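Putative sugar ABC transporter, substrate-binding protein (Clostridium phytofermentans, PDB 4WZZ) probably binds sugars for uptake by an ABC transporter, and here holds L-rhamnose in the cleft between its two lobes. Local coordinates at residues I60-G65 / S188-Q193; Y68-S73 / I89-S94; A95-Q100 / D123-A128. All blocks are in the same frame, centred on the assembly; numbering follows the deposited sequence. Where two conformers were deposited one is given.

Contact 1. Residues I60-G65 / S188-Q193; sequences IVKSAG and STATNQ. With RAM (alpha-L-rhamnopyranose), chain B.
Two neighbouring carboxamides, Asn192 and Gln193, meet the ammonium of Lys62, and the flat Asn192 group is used differently in its plane and above it. Lys62 NZ lies in the carbonyl plane of Asn192, on a lone pair of OD1 at 2.8 Å, with a C=O...N angle of 121°. The amide nitrogen of Gln193 donates to the same oxygen from above that plane, Gln193 N to Asn192 OD1 being 2.9 Å, so the oxygen is gripped by two donors. The other end of the group points to the sugar, with Asn192 ND2 donating to rhamnose O3 at 2.9 Å. Gln193 also donates to the sugar: NE2 gives a nearly straight bond to rhamnose O2 (3.0 Å, 170°) and a second one to the carbonyl of Pro247.

Lys62 suits its place because its chain runs fully extended beyond CG, spanning the cleft to bring the ammonium to hydroxyls O2 and O3. There NZ donates to rhamnose O2 at 2.9 Å and, weakly, to O3, while the methyl of Ala190 packs beside the nitrogen, CB 3.6 Å from Lys62 NZ. Ala190 is the N-cap residue of helix 191-203, which places Asn192 and Gln193 in its first turn. The adjacent hydroxyls O2 and O3 are thus read by three side chains from two lobes; Asp143, Asp222, Thr249 and Asn66 also bond the sugar. Closure over a sugar by hydrogen-bonding side chains from both lobes is the hallmark of a periplasmic-binding-protein cleft.

Contact 2. Residues Y68-S73 / I89-S94; sequences YNQKES and IQEPKS. With RAM (alpha-L-rhamnopyranose), chain B.
Between residues 68-73 and 89-94 the backbones come nearest at Ser73 and Ile89, CA atoms 6.7 Å apart, and beyond that point the chain continues through Glu91 past the start of the helix. Ile89 turns its branches onto the methylene of Ser73, CG2 and CD1 of Ile89 both lying 3.8 Å from Ser73 CB. A small serine lets helix and strand come close there, while the isoleucine provides the apolar surface.

Glu91 meets the helix with its carboxylate. Its chain is extended beyond CG (chi2 -169°), which carries OE2 against the CG methylene of Gln70, at 3.3 Å, the two chains crossing at about a right angle. Gln70 NE2 is farther from OE2, and water supplies the polar links. One water donates to Glu91 OE2 at 2.6 Å and lies 2.7 Å from Ser73 OG. A second water near the same oxygen makes a weak bond with Gln70 NE2. The carboxylate is thus hydrated where Gln70 is exposed and Glu91 partly so.

Tyr68, in the helix's first turn, faces the sugar instead. Its ring lies under a face presenting C3 and C5, rhamnose C5 4.1 Å above the ring centre, with O1 also against it, 3.3 Å from Tyr68 CG; the hydroxyl is fixed by Asp143 and Trp297. An aromatic side chain stacked under a sugar ring is a common device of carbohydrate sites. Here it stands on the helix of a beta-alpha-beta unit, strand 56-60, helix 67-82 and strand 86-90, at the edge of the sheet.

Contact 3. Residues A95-Q100 / D123-A128; sequences ATAEDQ and DALEPA
Leu125, Ala97 and Gln100 carry this contact, the leucine being the most deeply engaged. It stands in a type I beta turn from Asp123 to Glu126, at the entrance to helix 126-134. With CG anti to its carbonyl carbon (chi1 -49°), Leu125 directs both methyl groups at the first turn of helix 97-110. CD2 approaches Ala97, 4.3 Å from its CB and 4.0 Å from its O, while CD1 lies 3.4 Å from Gln100 OE1.

Ala97 is small enough to let the turn come close: its CB meets Ala124 CB at 3.7 Å, methyl against methyl, beside the leucine. Gln100 plays a different part. Its extended chain passes obliquely by Leu125, and the buried amide finds its partners outside the two segments, OE1 accepting from the backbone N of Asn120 and NE2 donating to the carbonyls of Ala118 and Val61. Against Leu125 it therefore offers only van der Waals contact, while those bonds fix its amide orientation. The helix start itself is secured by Thr96, the N-cap, whose OG1 accepts from Asp99 N at 3.2 Å.

Helices 97-110 and 126-134 are thus joined at their N-terminal ends. Leu125 extends the apolar patch onto Ile101 and Ile104 of the first helix and onto Ile117 of strand 114-117, which lies between the two helices in the chain.

In the fold
Contact 1 is the buried one and joins the two lobes, whereas contacts 2 and 3 are partly buried and belong to one lobe. Chemistry follows place: contact 1 is polar and directed at the rhamnose, contact 2 mixes an apolar touch with bridging water toward the solvent side, and contact 3 is chiefly methyl packing. Contacts 1 and 2 both reach the sugar; contact 3 does not. All three meet around the loop after strand 56-60: Ala64 N probably bonds Pro92 O of contact 2, and Gln100 of contact 3 ties the loop to helix 97-110. Residues 89-94 lead, through Ala95 and Thr96, into that helix, which links contacts 2 and 3 in series.

Contact 1. Residues I60-G65 / S188-Q193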
loop_
_atom_site.group_PDB
_atom_site.type_symbol
_atom_site.label_atom_id
_atom_site.label_comp_id
_atom_site.label_asym_id
_atom_site.label_seq_id
_atom_site.Cartn_x
_atom_site.Cartn_y
_atom_site.Cartn_z
ATOM N N ILE A 60 -10.636 2.667 8.337
ATOM C CA ILE A 60 -10.753 1.227 8.268
ATOM C C ILE A 60 -9.598 0.736 7.429
ATOM O O ILE A 60 -9.566 0.956 6.219
ATOM C CB ILE A 60 -12.080 0.801 7.627
ATOM C CG1 ILE A 60 -13.244 1.327 8.469
ATOM C CG2 ILE A 60 -12.142 -0.709 7.558
ATOM C CD1 ILE A 60 -14.622 1.166 7.805
ATOM N N VAL A 61 -8.599 0.158 8.078
ATOM C CA VAL A 61 -7.435 -0.306 7.342
ATOM C C VAL A 61 -7.745 -1.677 6.721
ATOM O O VAL A 61 -8.830 -2.192 6.892
ATOM C CB VAL A 61 -6.186 -0.374 8.251
ATOM C CG1 VAL A 61 -5.845 0.995 8.776
ATOM C CG2 VAL A 61 -6.401 -1.326 9.405
ATOM N N LYS A 62 -6.801 -2.265 5.994
ATOM C CA LYS A 62 -7.067 -3.553 5.363
ATOM C C LYS A 62 -7.279 -4.652 6.405
ATOM O O LYS A 62 -8.160 -5.486 6.278
ATOM C CB LYS A 62 -5.891 -3.982 4.491
ATOM C CG LYS A 62 -5.765 -3.374 3.126
ATOM C CD LYS A 62 -4.733 -4.216 2.323
ATOM C CE LYS A 62 -4.580 -3.732 0.924
ATOM N NZ LYS A 62 -3.529 -4.513 0.220
ATOM N N SER A 63 -6.431 -4.685 7.427
ATOM C CA SER A 63 -6.435 -5.815 8.341
ATOM C C SER A 63 -5.612 -5.610 9.598
ATOM O O SER A 63 -4.696 -4.788 9.638
ATOM C CB SER A 63 -5.924 -7.074 7.636
ATOM O OG SER A 63 -4.571 -6.907 7.199
ATOM N N ALA A 64 -5.953 -6.402 10.607
ATOM C CA ALA A 64 -5.164 -6.522 11.838
ATOM C C ALA A 64 -3.845 -7.240 11.571
ATOM O O ALA A 64 -3.708 -7.943 10.582
ATOM C CB ALA A 64 -5.950 -7.301 12.869
ATOM N N GLY A 65 -2.901 -7.062 12.488
ATOM C CA GLY A 65 -1.712 -7.884 12.510
ATOM C C GLY A 65 -0.698 -7.432 11.482
ATOM O O GLY A 65 0.162 -8.212 11.089
ATOM N N SER A 188 -5.715 -11.743 -3.148
ATOM C CA SER A 188 -5.958 -11.754 -4.582
ATOM C C SER A 188 -6.952 -10.680 -5.025
ATOM O O SER A 188 -7.028 -10.351 -6.200
ATOM C CB SER A 188 -6.455 -13.137 -5.014
ATOM O OG SER A 188 -7.746 -13.404 -4.470
ATOM N N THR A 189 -7.722 -10.149 -4.074
ATOM C CA THR A 189 -8.695 -9.113 -4.352
ATOM C C THR A 189 -8.213 -7.695 -4.045
ATOM O O THR A 189 -8.929 -6.731 -4.344
ATOM C CB THR A 189 -9.960 -9.356 -3.513
ATOM O OG1 THR A 189 -9.587 -9.490 -2.139
ATOM C CG2 THR A 189 -10.658 -10.634 -3.975
ATOM N N ALA A 190 -7.013 -7.557 -3.485
ATOM C CA ALA A 190 -6.535 -6.255 -3.045
ATOM C C ALA A 190 -6.294 -5.348 -4.231
ATOM O O ALA A 190 -5.516 -5.652 -5.133
ATOM C CB ALA A 190 -5.246 -6.407 -2.248
ATOM N N THR A 191 -6.970 -4.216 -4.233
ATOM C CA THR A 191 -6.877 -3.299 -5.351
ATOM C C THR A 191 -5.466 -2.839 -5.613
ATOM O O THR A 191 -5.046 -2.785 -6.768
ATOM C CB THR A 191 -7.774 -2.059 -5.098
ATOM O OG1 THR A 191 -9.034 -2.521 -4.614
ATOM C CG2 THR A 191 -7.930 -1.245 -6.370
ATOM N N ASN A 192 -4.739 -2.468 -4.557
ATOM C CA ASN A 192 -3.405 -1.924 -4.784
ATOM C C ASN A 192 -2.434 -2.941 -5.362
ATOM O O ASN A 192 -1.789 -2.665 -6.384
ATOM C CB ASN A 192 -2.813 -1.195 -3.550
ATOM C CG ASN A 192 -2.792 -2.023 -2.289
ATOM O OD1 ASN A 192 -3.313 -3.137 -2.224
ATOM N ND2 ASN A 192 -2.197 -1.447 -1.238
ATOM N N GLN A 193 -2.306 -4.112 -4.760
ATOM C CA GLN A 193 -1.395 -5.095 -5.356
ATOM C C GLN A 193 -1.824 -5.423 -6.760
ATOM O O GLN A 193 -1.007 -5.558 -7.649
ATOM C CB GLN A 193 -1.284 -6.376 -4.536
ATOM C CG GLN A 193 -0.299 -6.265 -3.379
ATOM C CD GLN A 193 -0.911 -5.745 -2.095
ATOM O OE1 GLN A 193 -2.124 -5.786 -1.897
ATOM N NE2 GLN A 193 -0.052 -5.328 -1.168
HETATM C C1 RAM B . 0.827 -4.223 2.975
HETATM C C2 RAM B . -0.599 -3.834 2.603
HETATM C C3 RAM B . -0.692 -2.408 2.060
HETATM C C4 RAM B . 0.373 -2.153 0.999
HETATM C C5 RAM B . 1.752 -2.555 1.519
HETATM C C6 RAM B . 2.822 -2.411 0.450
HETATM O O1 RAM B . 1.195 -3.531 4.117
HETATM O O2 RAM B . -1.011 -4.767 1.652
HETATM O O3 RAM B . -2.017 -2.238 1.563
HETATM O O4 RAM B . 0.365 -0.785 0.635
HETATM O O5 RAM B . 1.753 -3.888 1.956
#

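Contact 2. Residues Y68-S73 / I89-S94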
loop_
_atom_site.group_PDB
_atom_site.type_symbol
_atom_site.label_atom_id
_atom_site.label_comp_id
_atom_site.label_asym_id
_atom_site.label_seq_id
_atom_site.Cartn_x
_atom_site.Cartn_y
_atom_site.Cartn_z
ATOM N N TYR A 68 2.355 -2.075 9.012
ATOM C CA TYR A 68 2.182 -1.015 8.029
ATOM C C TYR A 68 0.832 -0.334 8.258
ATOM O O TYR A 68 0.726 0.893 8.255
ATOM C CB TYR A 68 2.276 -1.586 6.618
ATOM C CG TYR A 68 1.853 -0.632 5.542
ATOM C CD1 TYR A 68 0.510 -0.446 5.247
ATOM C CD2 TYR A 68 2.789 0.092 4.809
ATOM C CE1 TYR A 68 0.104 0.435 4.251
ATOM C CE2 TYR A 68 2.383 0.990 3.824
ATOM C CZ TYR A 68 1.044 1.150 3.552
ATOM O OH TYR A 68 0.646 2.036 2.568
ATOM N N ASN A 69 -0.195 -1.134 8.498
ATOM C CA ASN A 69 -1.534 -0.582 8.699
ATOM C C ASN A 69 -1.631 0.219 9.994
ATOM O O ASN A 69 -2.367 1.203 10.083
ATOM C CB ASN A 69 -2.587 -1.690 8.725
ATOM C CG ASN A 69 -2.766 -2.372 7.375
ATOM O OD1 ASN A 69 -2.402 -1.827 6.340
ATOM N ND2 ASN A 69 -3.325 -3.566 7.384
ATOM N N GLN A 70 -0.907 -0.219 11.013
ATOM C CA GLN A 70 -0.893 0.523 12.271
ATOM C C GLN A 70 -0.218 1.889 12.134
ATOM O O GLN A 70 -0.626 2.866 12.783
ATOM C CB GLN A 70 -0.228 -0.333 13.349
ATOM C CG GLN A 70 -1.088 -1.523 13.647
ATOM C CD GLN A 70 -0.368 -2.623 14.428
ATOM O OE1 GLN A 70 0.283 -2.356 15.433
ATOM N NE2 GLN A 70 -0.500 -3.864 13.967
ATOM N N LYS A 71 0.820 1.967 11.306
ATOM C CA LYS A 71 1.511 3.240 11.107
ATOM C C LYS A 71 0.625 4.184 10.303
ATOM O O LYS A 71 0.596 5.386 10.558
ATOM C CB LYS A 71 2.870 3.025 10.432
ATOM C CG LYS A 71 3.864 2.326 11.400
ATOM C CD LYS A 71 5.092 1.827 10.729
ATOM C CE LYS A 71 5.862 0.814 11.617
ATOM N NZ LYS A 71 6.099 1.320 13.004
ATOM N N GLU A 72 -0.092 3.621 9.332
ATOM C CA GLU A 72 -1.052 4.378 8.542
ATOM C C GLU A 72 -2.146 4.956 9.432
ATOM O O GLU A 72 -2.481 6.146 9.364
ATOM C CB GLU A 72 -1.643 3.413 7.518
ATOM C CG GLU A 72 -2.617 3.986 6.518
ATOM C CD GLU A 72 -3.094 2.877 5.620
ATOM O OE1 GLU A 72 -2.561 2.757 4.498
ATOM O OE2 GLU A 72 -3.922 2.054 6.073
ATOM N N SER A 73 -2.705 4.122 10.284
ATOM C CA SER A 73 -3.792 4.577 11.136
ATOM C C SER A 73 -3.301 5.569 12.209
ATOM O O SER A 73 -4.024 6.490 12.573
ATOM C CB SER A 73 -4.535 3.370 11.743
ATOM O OG SER A 73 -3.679 2.604 12.566
ATOM N N ILE A 89 -10.401 3.954 14.892
ATOM C CA ILE A 89 -9.662 3.031 14.017
ATOM C C ILE A 89 -10.294 1.651 14.091
ATOM O O ILE A 89 -10.642 1.176 15.180
ATOM C CB ILE A 89 -8.185 2.917 14.457
ATOM C CG1 ILE A 89 -7.487 4.280 14.393
ATOM C CG2 ILE A 89 -7.449 1.900 13.600
ATOM C CD1 ILE A 89 -6.133 4.315 15.086
ATOM N N GLN A 90 -10.447 1.006 12.943
ATOM C CA GLN A 90 -10.862 -0.380 12.897
ATOM C C GLN A 90 -9.906 -1.198 12.048
ATOM O O GLN A 90 -9.466 -0.770 10.965
ATOM C CB GLN A 90 -12.259 -0.522 12.337
ATOM C CG GLN A 90 -13.337 -0.238 13.357
ATOM C CD GLN A 90 -14.706 -0.440 12.777
ATOM O OE1 GLN A 90 -15.326 -1.477 12.973
ATOM N NE2 GLN A 90 -15.178 0.551 12.037
ATOM N N GLU A 91 -9.611 -2.384 12.574
ATOM C CA GLU A 91 -8.731 -3.347 11.942
ATOM C C GLU A 91 -9.552 -4.604 11.647
ATOM O O GLU A 91 -9.895 -5.354 12.570
ATOM C CB GLU A 91 -7.568 -3.723 12.875
ATOM C CG GLU A 91 -6.548 -2.580 13.136
ATOM C CD GLU A 91 -5.285 -3.071 13.839
ATOM O OE1 GLU A 91 -5.410 -3.987 14.636
ATOM O OE2 GLU A 91 -4.189 -2.537 13.598
ATOM N N PRO A 92 -9.899 -4.828 10.368
ATOM C CA PRO A 92 -10.601 -6.079 10.032
ATOM C C PRO A 92 -9.809 -7.314 10.472
ATOM O O PRO A 92 -8.581 -7.339 10.402
ATOM C CB PRO A 92 -10.724 -6.014 8.503
ATOM C CG PRO A 92 -10.742 -4.510 8.202
ATOM C CD PRO A 92 -9.756 -3.937 9.208
ATOM N N LYS A 93 -10.522 -8.339 10.932
ATOM C CA LYS A 93 -9.882 -9.561 11.417
ATOM C C LYS A 93 -8.961 -10.176 10.370
ATOM O O LYS A 93 -7.870 -10.658 10.692
ATOM C CB LYS A 93 -10.935 -10.593 11.841
ATOM C CG LYS A 93 -10.317 -11.828 12.499
ATOM C CD LYS A 93 -10.846 -13.120 11.888
ATOM C CE LYS A 93 -12.331 -13.305 12.134
ATOM N NZ LYS A 93 -12.635 -13.761 13.526
ATOM N N SER A 94 -9.413 -10.175 9.124
ATOM C CA SER A 94 -8.601 -10.632 8.008
ATOM C C SER A 94 -8.756 -9.666 6.836
ATOM O O SER A 94 -9.678 -8.846 6.814
ATOM C CB SER A 94 -8.962 -12.067 7.617
ATOM O OG SER A 94 -10.177 -12.113 6.897
HETATM C C1 RAM B . 0.827 -4.223 2.975
HETATM C C2 RAM B . -0.599 -3.834 2.603
HETATM C C3 RAM B . -0.692 -2.408 2.060
HETATM C C4 RAM B . 0.373 -2.153 0.999
HETATM C C5 RAM B . 1.752 -2.555 1.519
HETATM C C6 RAM B . 2.822 -2.411 0.450
HETATM O O1 RAM B . 1.195 -3.531 4.117
HETATM O O2 RAM B . -1.011 -4.767 1.652
HETATM O O3 RAM B . -2.017 -2.238 1.563
HETATM O O4 RAM B . 0.365 -0.785 0.635
HETATM O O5 RAM B . 1.753 -3.888 1.956
HETATM O O HOH W 1 -3.010 -3.733 11.648
HETATM O O HOH W 2 -4.328 -0.057 12.686
#

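Contact 3. Residues A95-Q100 / D123-A128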
loop_
_atom_site.group_PDB
_atom_site.type_symbol
_atom_site.label_atom_id
_atom_site.label_comp_id
_atom_site.label_asym_id
_atom_site.label_seq_id
_atom_site.Cartn_x
_atom_site.Cartn_y
_atom_site.Cartn_z
ATOM N N ALA A 95 -7.852 -9.762 5.867
ATOM C CA ALA A 95 -7.831 -8.831 4.751
ATOM C C ALA A 95 -8.827 -9.187 3.665
ATOM O O ALA A 95 -8.471 -9.303 2.491
ATOM C CB ALA A 95 -6.421 -8.742 4.161
ATOM N N THR A 96 -10.081 -9.335 4.071
ATOM C CA THR A 96 -11.161 -9.714 3.173
ATOM C C THR A 96 -12.255 -8.657 3.125
ATOM O O THR A 96 -12.386 -7.825 4.024
ATOM C CB THR A 96 -11.834 -11.006 3.638
ATOM O OG1 THR A 96 -12.485 -10.780 4.905
ATOM C CG2 THR A 96 -10.812 -12.116 3.758
ATOM N N ALA A 97 -13.033 -8.693 2.054
ATOM C CA ALA A 97 -14.190 -7.817 1.910
ATOM C C ALA A 97 -15.210 -8.043 3.028
ATOM O O ALA A 97 -15.702 -7.090 3.628
ATOM C CB ALA A 97 -14.827 -8.043 0.557
ATOM N N GLU A 98 -15.509 -9.308 3.314
ATOM C CA GLU A 98 -16.481 -9.646 4.350
ATOM C C GLU A 98 -16.158 -8.991 5.694
ATOM O O GLU A 98 -17.033 -8.396 6.317
ATOM C CB GLU A 98 -16.565 -11.163 4.519
ATOM C CG GLU A 98 -17.522 -11.603 5.615
ATOM C CD GLU A 98 -17.663 -13.119 5.716
ATOM O OE1 GLU A 98 -16.947 -13.846 4.989
ATOM O OE2 GLU A 98 -18.496 -13.579 6.534
ATOM N N ASP A 99 -14.912 -9.095 6.148
ATOM C CA ASP A 99 -14.572 -8.546 7.453
ATOM C C ASP A 99 -14.586 -7.027 7.437
ATOM O O ASP A 99 -14.876 -6.392 8.446
ATOM C CB ASP A 99 -13.230 -9.090 7.954
ATOM C CG ASP A 99 -13.329 -10.524 8.433
ATOM O OD1 ASP A 99 -14.470 -11.021 8.583
ATOM O OD2 ASP A 99 -12.280 -11.151 8.687
ATOM N N GLN A 100 -14.310 -6.440 6.284
ATOM C CA GLN A 100 -14.374 -4.993 6.136
ATOM C C GLN A 100 -15.773 -4.418 6.151
ATOM O O GLN A 100 -16.008 -3.334 6.680
ATOM C CB GLN A 100 -13.666 -4.547 4.854
ATOM C CG GLN A 100 -12.476 -3.776 5.194
ATOM C CD GLN A 100 -11.650 -3.327 4.029
ATOM O OE1 GLN A 100 -11.967 -3.577 2.856
ATOM N NE2 GLN A 100 -10.554 -2.642 4.352
ATOM N N ASP A 123 -14.703 -3.737 -5.529
ATOM C CA ASP A 123 -16.133 -3.611 -5.827
ATOM C C ASP A 123 -17.100 -4.077 -4.723
ATOM O O ASP A 123 -18.230 -3.590 -4.624
ATOM C CB ASP A 123 -16.445 -4.404 -7.093
ATOM C CG ASP A 123 -15.791 -3.812 -8.334
ATOM O OD1 ASP A 123 -15.667 -2.576 -8.432
ATOM O OD2 ASP A 123 -15.397 -4.593 -9.218
ATOM N N ALA A 124 -16.668 -5.037 -3.919
ATOM C CA ALA A 124 -17.538 -5.687 -2.941
ATOM C C ALA A 124 -18.007 -4.745 -1.842
ATOM O O ALA A 124 -19.038 -4.986 -1.211
ATOM C CB ALA A 124 -16.830 -6.898 -2.338
ATOM N N LEU A 125 -17.267 -3.666 -1.619
ATOM C CA LEU A 125 -17.615 -2.729 -0.555
ATOM C C LEU A 125 -18.652 -1.698 -0.995
ATOM O O LEU A 125 -19.093 -0.874 -0.189
ATOM C CB LEU A 125 -16.357 -2.003 -0.081
ATOM C CG LEU A 125 -15.148 -2.879 0.236
ATOM C CD1 LEU A 125 -14.000 -1.976 0.632
ATOM C CD2 LEU A 125 -15.481 -3.863 1.351
ATOM N N GLU A 126 -19.037 -1.736 -2.270
ATOM C CA GLU A 126 -19.799 -0.639 -2.843
ATOM C C GLU A 126 -21.173 -0.491 -2.174
ATOM O O GLU A 126 -21.599 0.627 -1.890
ATOM C CB GLU A 126 -19.937 -0.765 -4.368
ATOM C CG GLU A 126 -20.831 0.336 -4.966
ATOM C CD GLU A 126 -20.753 0.465 -6.480
ATOM O OE1 GLU A 126 -19.934 -0.223 -7.135
ATOM O OE2 GLU A 126 -21.528 1.283 -7.012
ATOM N N PRO A 127 -21.876 -1.603 -1.932
ATOM C CA PRO A 127 -23.180 -1.397 -1.281
ATOM C C PRO A 127 -23.081 -0.754 0.107
ATOM O O PRO A 127 -23.849 0.166 0.401
ATOM C CB PRO A 127 -23.743 -2.815 -1.175
ATOM C CG PRO A 127 -23.108 -3.552 -2.296
ATOM C CD PRO A 127 -21.725 -2.979 -2.435
ATOM N N ALA A 128 -22.157 -1.216 0.943
ATOM C CA ALA A 128 -22.055 -0.669 2.289
ATOM C C ALA A 128 -21.607 0.790 2.256
ATOM O O ALA A 128 -22.110 1.625 3.023
ATOM C CB ALA A 128 -21.119 -1.501 3.130
#